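Local coordinates for protein phosphoinositol-specific phospholipase C (Pseudomonas sp., PDB 5FYP) that probably cleaves the phosphodiester bond of phosphatidylinositol lipids in a calcium-dependent reaction, as a bacterial phospholipase C with a TIM-barrel-like fold, at residues L47-W52 with W66-N71; F51-D56 with L118-G123. All blocks are in the same frame, centred on the assembly; numbering follows the deposited sequence. Where two conformers were deposited one is given.

Contact 1: L47-W52 with W66-N71. With CA (calcium ion), chain I.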
# COMPACT_ATOMS: atom_id res chain seq x y z
N LEU A 47 0.11 6.82 1.20
CA LEU A 47 1.52 7.26 1.25
C LEU A 47 2.42 6.15 0.77
O LEU A 47 1.96 5.07 0.41
CB LEU A 47 1.92 7.65 2.70
CG LEU A 47 1.37 8.99 3.25
CD1 LEU A 47 -0.10 9.25 3.27
CD2 LEU A 47 1.98 9.21 4.61
N GLU A 48 3.73 6.42 0.68
CA GLU A 48 4.68 5.46 0.11
C GLU A 48 6.03 5.61 0.80
O GLU A 48 6.48 6.72 1.04
CB GLU A 48 4.85 5.65 -1.39
CG GLU A 48 5.80 4.66 -2.05
CD GLU A 48 5.76 4.69 -3.57
OE1 GLU A 48 5.24 5.66 -4.14
OE2 GLU A 48 6.29 3.72 -4.18
N LEU A 49 6.66 4.47 1.06
CA LEU A 49 8.01 4.37 1.60
C LEU A 49 8.80 3.39 0.76
O LEU A 49 8.37 2.25 0.60
CB LEU A 49 7.98 3.89 3.06
CG LEU A 49 7.39 4.88 4.04
CD1 LEU A 49 6.93 4.23 5.32
CD2 LEU A 49 8.37 6.02 4.32
N ASP A 50 10.00 3.79 0.30
CA ASP A 50 10.93 2.87 -0.34
C ASP A 50 11.91 2.40 0.72
O ASP A 50 12.54 3.24 1.40
CB ASP A 50 11.73 3.56 -1.45
CG ASP A 50 10.90 3.92 -2.68
OD1 ASP A 50 9.75 3.50 -2.79
OD2 ASP A 50 11.45 4.65 -3.54
N PHE A 51 12.07 1.07 0.87
CA PHE A 51 12.87 0.59 1.99
C PHE A 51 13.92 -0.42 1.57
O PHE A 51 13.69 -1.30 0.73
CB PHE A 51 11.99 0.11 3.15
CG PHE A 51 11.26 -1.20 2.92
CD1 PHE A 51 10.06 -1.28 2.21
CD2 PHE A 51 11.74 -2.37 3.50
CE1 PHE A 51 9.39 -2.48 2.07
CE2 PHE A 51 11.05 -3.56 3.39
CZ PHE A 51 9.89 -3.62 2.66
N TRP A 52 15.08 -0.25 2.17
CA TRP A 52 16.33 -0.96 1.84
C TRP A 52 16.81 -1.72 3.04
O TRP A 52 16.72 -1.26 4.19
CB TRP A 52 17.40 0.06 1.41
CG TRP A 52 17.06 0.82 0.16
CD1 TRP A 52 16.21 1.87 0.03
CD2 TRP A 52 17.54 0.54 -1.16
NE1 TRP A 52 16.13 2.24 -1.29
CE2 TRP A 52 16.94 1.45 -2.04
CE3 TRP A 52 18.42 -0.41 -1.67
CZ2 TRP A 52 17.17 1.43 -3.41
CZ3 TRP A 52 18.65 -0.43 -3.03
CH2 TRP A 52 18.02 0.48 -3.89
N TRP A 66 15.27 -1.45 8.76
CA TRP A 66 15.43 -1.13 7.34
C TRP A 66 15.62 0.38 7.20
O TRP A 66 15.14 1.14 8.04
CB TRP A 66 14.23 -1.58 6.50
CG TRP A 66 14.06 -3.09 6.37
CD1 TRP A 66 14.43 -3.84 5.28
CD2 TRP A 66 13.45 -4.01 7.30
NE1 TRP A 66 14.08 -5.14 5.48
CE2 TRP A 66 13.48 -5.28 6.70
CE3 TRP A 66 12.90 -3.88 8.58
CZ2 TRP A 66 12.98 -6.40 7.34
CZ3 TRP A 66 12.40 -5.01 9.21
CH2 TRP A 66 12.45 -6.24 8.59
N PHE A 67 16.28 0.78 6.11
CA PHE A 67 16.51 2.18 5.77
C PHE A 67 15.42 2.67 4.82
O PHE A 67 14.83 1.86 4.09
CB PHE A 67 17.84 2.34 5.06
CG PHE A 67 19.03 1.97 5.87
CD1 PHE A 67 19.50 0.65 5.88
CD2 PHE A 67 19.74 2.92 6.60
CE1 PHE A 67 20.64 0.31 6.60
CE2 PHE A 67 20.86 2.59 7.32
CZ PHE A 67 21.32 1.29 7.32
N VAL A 68 15.22 3.98 4.77
CA VAL A 68 14.29 4.59 3.80
C VAL A 68 15.06 5.64 3.00
O VAL A 68 15.55 6.63 3.56
CB VAL A 68 13.05 5.17 4.47
CG1 VAL A 68 12.23 6.02 3.51
CG2 VAL A 68 12.19 4.06 5.07
N ARG A 69 15.10 5.41 1.69
CA ARG A 69 15.75 6.31 0.73
C ARG A 69 15.35 5.88 -0.67
O ARG A 69 14.83 4.76 -0.86
CB ARG A 69 17.28 6.26 0.84
CG ARG A 69 17.88 4.92 0.46
CD ARG A 69 19.40 4.98 0.49
NE ARG A 69 20.00 3.70 0.10
CZ ARG A 69 20.12 2.66 0.89
NH1 ARG A 69 19.81 2.74 2.18
NH2 ARG A 69 20.56 1.49 0.39
N HIS A 70 15.65 6.72 -1.65
CA HIS A 70 15.32 6.40 -3.02
C HIS A 70 16.39 5.57 -3.73
O HIS A 70 16.07 4.56 -4.36
CB HIS A 70 15.05 7.67 -3.80
CG HIS A 70 14.53 7.44 -5.19
ND1 HIS A 70 15.23 7.78 -6.31
CD2 HIS A 70 13.42 6.83 -5.64
CE1 HIS A 70 14.55 7.46 -7.39
NE2 HIS A 70 13.45 6.86 -7.01
N ASN A 71 17.63 6.02 -3.66
CA ASN A 71 18.69 5.42 -4.46
C ASN A 71 19.46 4.34 -3.73
O ASN A 71 19.43 4.28 -2.53
CB ASN A 71 19.63 6.51 -4.93
CG ASN A 71 18.93 7.55 -5.80
OD1 ASN A 71 18.96 8.73 -5.50
ND2 ASN A 71 18.21 7.09 -6.81
CA CA I . 8.61 3.81 -4.78
O HOH W 1 10.64 4.07 -6.07
O HOH W 2 7.94 4.02 -7.08

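Contact 2: F51-D56 with L118-G123. With CA (calcium ion), chain I.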
# COMPACT_ATOMS: atom_id res chain seq x y z
N PHE A 51 12.07 1.07 0.87
CA PHE A 51 12.87 0.59 1.99
C PHE A 51 13.92 -0.42 1.57
O PHE A 51 13.69 -1.30 0.73
CB PHE A 51 11.99 0.11 3.15
CG PHE A 51 11.26 -1.20 2.92
CD1 PHE A 51 10.06 -1.28 2.21
CD2 PHE A 51 11.74 -2.37 3.50
CE1 PHE A 51 9.39 -2.48 2.07
CE2 PHE A 51 11.05 -3.56 3.39
CZ PHE A 51 9.89 -3.62 2.66
N TRP A 52 15.08 -0.25 2.17
CA TRP A 52 16.33 -0.96 1.84
C TRP A 52 16.81 -1.72 3.04
O TRP A 52 16.72 -1.26 4.19
CB TRP A 52 17.40 0.06 1.41
CG TRP A 52 17.06 0.82 0.16
CD1 TRP A 52 16.21 1.87 0.03
CD2 TRP A 52 17.54 0.54 -1.16
NE1 TRP A 52 16.13 2.24 -1.29
CE2 TRP A 52 16.94 1.45 -2.04
CE3 TRP A 52 18.42 -0.41 -1.67
CZ2 TRP A 52 17.17 1.43 -3.41
CZ3 TRP A 52 18.65 -0.43 -3.03
CH2 TRP A 52 18.02 0.48 -3.89
N ASP A 53 17.36 -2.90 2.79
CA ASP A 53 17.99 -3.68 3.86
C ASP A 53 19.33 -3.08 4.29
O ASP A 53 19.71 -3.12 5.46
CB ASP A 53 18.23 -5.11 3.38
CG ASP A 53 16.97 -5.95 3.39
OD1 ASP A 53 15.93 -5.50 2.87
OD2 ASP A 53 17.00 -7.04 4.01
N GLN A 54 20.09 -2.59 3.31
CA GLN A 54 21.48 -2.17 3.52
C GLN A 54 21.60 -0.64 3.47
O GLN A 54 20.74 0.04 2.92
CB GLN A 54 22.38 -2.79 2.44
CG GLN A 54 22.31 -4.27 2.25
CD GLN A 54 22.89 -5.01 3.40
OE1 GLN A 54 23.67 -4.46 4.19
NE2 GLN A 54 22.47 -6.24 3.55
N ARG A 55 22.69 -0.12 4.02
CA ARG A 55 22.97 1.33 4.00
C ARG A 55 23.31 1.79 2.60
O ARG A 55 22.97 2.90 2.20
CB ARG A 55 24.13 1.63 4.96
CG ARG A 55 24.49 3.11 5.08
CD ARG A 55 25.59 3.35 6.11
NE ARG A 55 25.06 3.14 7.46
CZ ARG A 55 24.20 3.93 8.14
NH1 ARG A 55 23.73 5.09 7.62
NH2 ARG A 55 23.81 3.58 9.38
N ASP A 56 23.99 0.93 1.86
CA ASP A 56 24.17 1.08 0.43
C ASP A 56 23.67 -0.19 -0.24
O ASP A 56 22.74 -0.76 0.25
CB ASP A 56 25.61 1.50 0.07
CG ASP A 56 26.68 0.51 0.52
OD1 ASP A 56 26.34 -0.65 0.86
OD2 ASP A 56 27.85 0.93 0.54
N LEU A 118 4.59 0.05 0.76
CA LEU A 118 5.93 -0.29 1.21
C LEU A 118 6.65 -0.92 0.02
O LEU A 118 6.43 -2.10 -0.29
CB LEU A 118 5.86 -1.19 2.43
CG LEU A 118 5.02 -0.62 3.59
CD1 LEU A 118 4.93 -1.64 4.71
CD2 LEU A 118 5.54 0.70 4.09
N ASP A 119 7.46 -0.11 -0.65
CA ASP A 119 8.12 -0.48 -1.89
C ASP A 119 9.52 -1.00 -1.55
O ASP A 119 10.44 -0.26 -1.23
CB ASP A 119 8.16 0.72 -2.82
CG ASP A 119 8.59 0.41 -4.23
OD1 ASP A 119 8.72 -0.80 -4.56
OD2 ASP A 119 8.78 1.39 -5.02
N LYS A 120 9.62 -2.34 -1.50
CA LYS A 120 10.81 -3.02 -1.07
C LYS A 120 11.85 -3.01 -2.18
O LYS A 120 11.54 -3.36 -3.30
CB LYS A 120 10.47 -4.47 -0.69
CG LYS A 120 11.62 -5.17 0.00
CD LYS A 120 11.28 -6.58 0.47
CE LYS A 120 12.12 -7.10 1.58
NZ LYS A 120 13.55 -6.76 1.55
N LYS A 121 13.09 -2.65 -1.84
CA LYS A 121 14.14 -2.43 -2.85
C LYS A 121 15.21 -3.50 -2.94
O LYS A 121 15.94 -3.53 -3.93
CB LYS A 121 14.76 -1.05 -2.65
CG LYS A 121 13.75 0.08 -2.87
CD LYS A 121 13.24 0.18 -4.30
CE LYS A 121 12.18 1.24 -4.47
NZ LYS A 121 11.67 1.29 -5.86
N GLN A 122 15.31 -4.39 -1.95
CA GLN A 122 16.27 -5.50 -1.94
C GLN A 122 15.50 -6.78 -1.60
O GLN A 122 14.30 -6.77 -1.38
CB GLN A 122 17.41 -5.21 -0.97
CG GLN A 122 18.24 -4.03 -1.44
CD GLN A 122 19.35 -3.63 -0.52
OE1 GLN A 122 19.12 -3.31 0.64
NE2 GLN A 122 20.55 -3.55 -1.06
N GLY A 123 16.21 -7.90 -1.60
CA GLY A 123 15.60 -9.18 -1.27
C GLY A 123 15.38 -9.39 0.21
O GLY A 123 15.78 -8.56 1.03
CA CA I . 8.61 3.81 -4.78
O HOH W 3 14.57 -4.05 1.06
O HOH W 4 14.39 -7.77 4.10
O HOH W 1 10.64 4.07 -6.07
O HOH W 2 7.94 4.02 -7.08

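Contact 1: L47-W52 with W66-N71
The indole of Trp52 lies against the guanidinium of Arg69, stacked with planes 24° apart while the side chains cross at about a right angle. Arg69 CZ sits over the five-membered ring, 4.0 Å from its centroid, a cation-pi contact, and NH2 reaches outward over the rim near CD2 and CE3. Arg69 CG, between its backbone N and carbonyl carbon (chi1 66°), lies against Trp52 CD1. The indole edge is used as well: Trp52 NE1 donates to Arg69 O at 2.9 Å, the acceptor near the ring plane but the donor standing above the carbonyl plane. An alanine in place of this tryptophan would probably leave the Arg69 guanidinium without its aromatic platform and Arg69 O without this donor. Gln54 O, Pro72 O and Gly79 O hold the guanidinium from outside the two segments.

Strand 46-52 here meets, antiparallel, the short edge strand 67-68 of a TIM-barrel-like sheet. Trp52 and Phe67 form a hydrogen-bonded pair, with Trp52 N to Phe67 O at 2.9 Å and Phe67 N to Trp52 O at 2.8 Å; Phe51 and Val68 are the non-hydrogen-bonded pair. On the face of Phe51 and Val68, the Phe51 edge points at the face of Trp66, a T-shaped pair with planes at 81° and Phe51 CD2 3.5 Å from Trp66 CD1. Leu49 CD2 touches Val68 CG1 at 3.9 Å, under helix 94-107. Asp50 turns its carboxylate to the calcium ion, OD1 binding it at 2.3 Å beside Glu48 OE2, while OD2 accepts from water 1 and is hydrogen-bonded to Tyr29 OH.

Contact 2: F51-D56 with L118-G123
Phe51 and Lys120 are paired in parallel strands, their CA atoms 5.2 Å apart, and the backbone of Phe51 bonds on both sides of Lys120: Phe51 N donates to Asp119 O and Lys121 N donates to Phe51 O, each at 3.0 Å. This joins the C-terminal ends of strands 46-52 and 114-120, neighbours in the parallel part of the sheet, where TIM-barrel enzymes carry their active sites. Beyond the strands, the Gln122 side chain takes over: its chain is extended beyond CG, and OE1 accepts from Gln54 N at 2.9 Å in the amide plane and, more weakly, from Asp53 N.

Lys120 packs its CA over the face of the Phe51 ring, with CB and CG against CZ, while Leu118 CB meets CE1. Lys121 CB sits over the centre of the six-membered ring of Trp52, 3.4 Å from its centroid, a CH-pi contact; Gln122 CD comes to the indole edge at CE3. Past the phenyl ring, Lys120 bends at chi4 (-38°) and NZ forms a salt bridge with Asp53 OD1 at 3.0 Å, its hydrogen bond weak. NZ also donates to Gln122 O and Gly123 O, approaching each from above the carbonyl plane. Water 3 links Phe51 O, Asp53 OD1 and Gln122 N, and Arg131 pairs with Asp53 OD2.

Asp119 OD2 binds the calcium ion at 2.4 Å and is salt-bridged to Lys121 NZ, which comes from above the carboxylate plane and also donates to metal-bound water 1. Gripped by ion and ammonium together, OD2 probably fixes this strand end beside the metal.

How the contacts relate
Contacts 1 and 2 lie with their centres about 6 Å apart on one mixed sheet, where strand 46-52 runs between 67-68, antiparallel to it, and 114-120, parallel to it. Both start from that strand and share Phe51 and Trp52; along the chain 66-71 follows after 13 residues, whereas 118-123 comes only after helix 94-107. They meet directly where Leu49 O probably accepts from Asp119 N. The calcium ion ties them further: contact 1 brings Glu48 and Asp50, contact 2 Asp119, and Asn27 completes the protein ligands. The site thus draws on strand 46-52, the C-terminal end of 114-120 and the loop after 20-25, consistent with a calcium-dependent active site there.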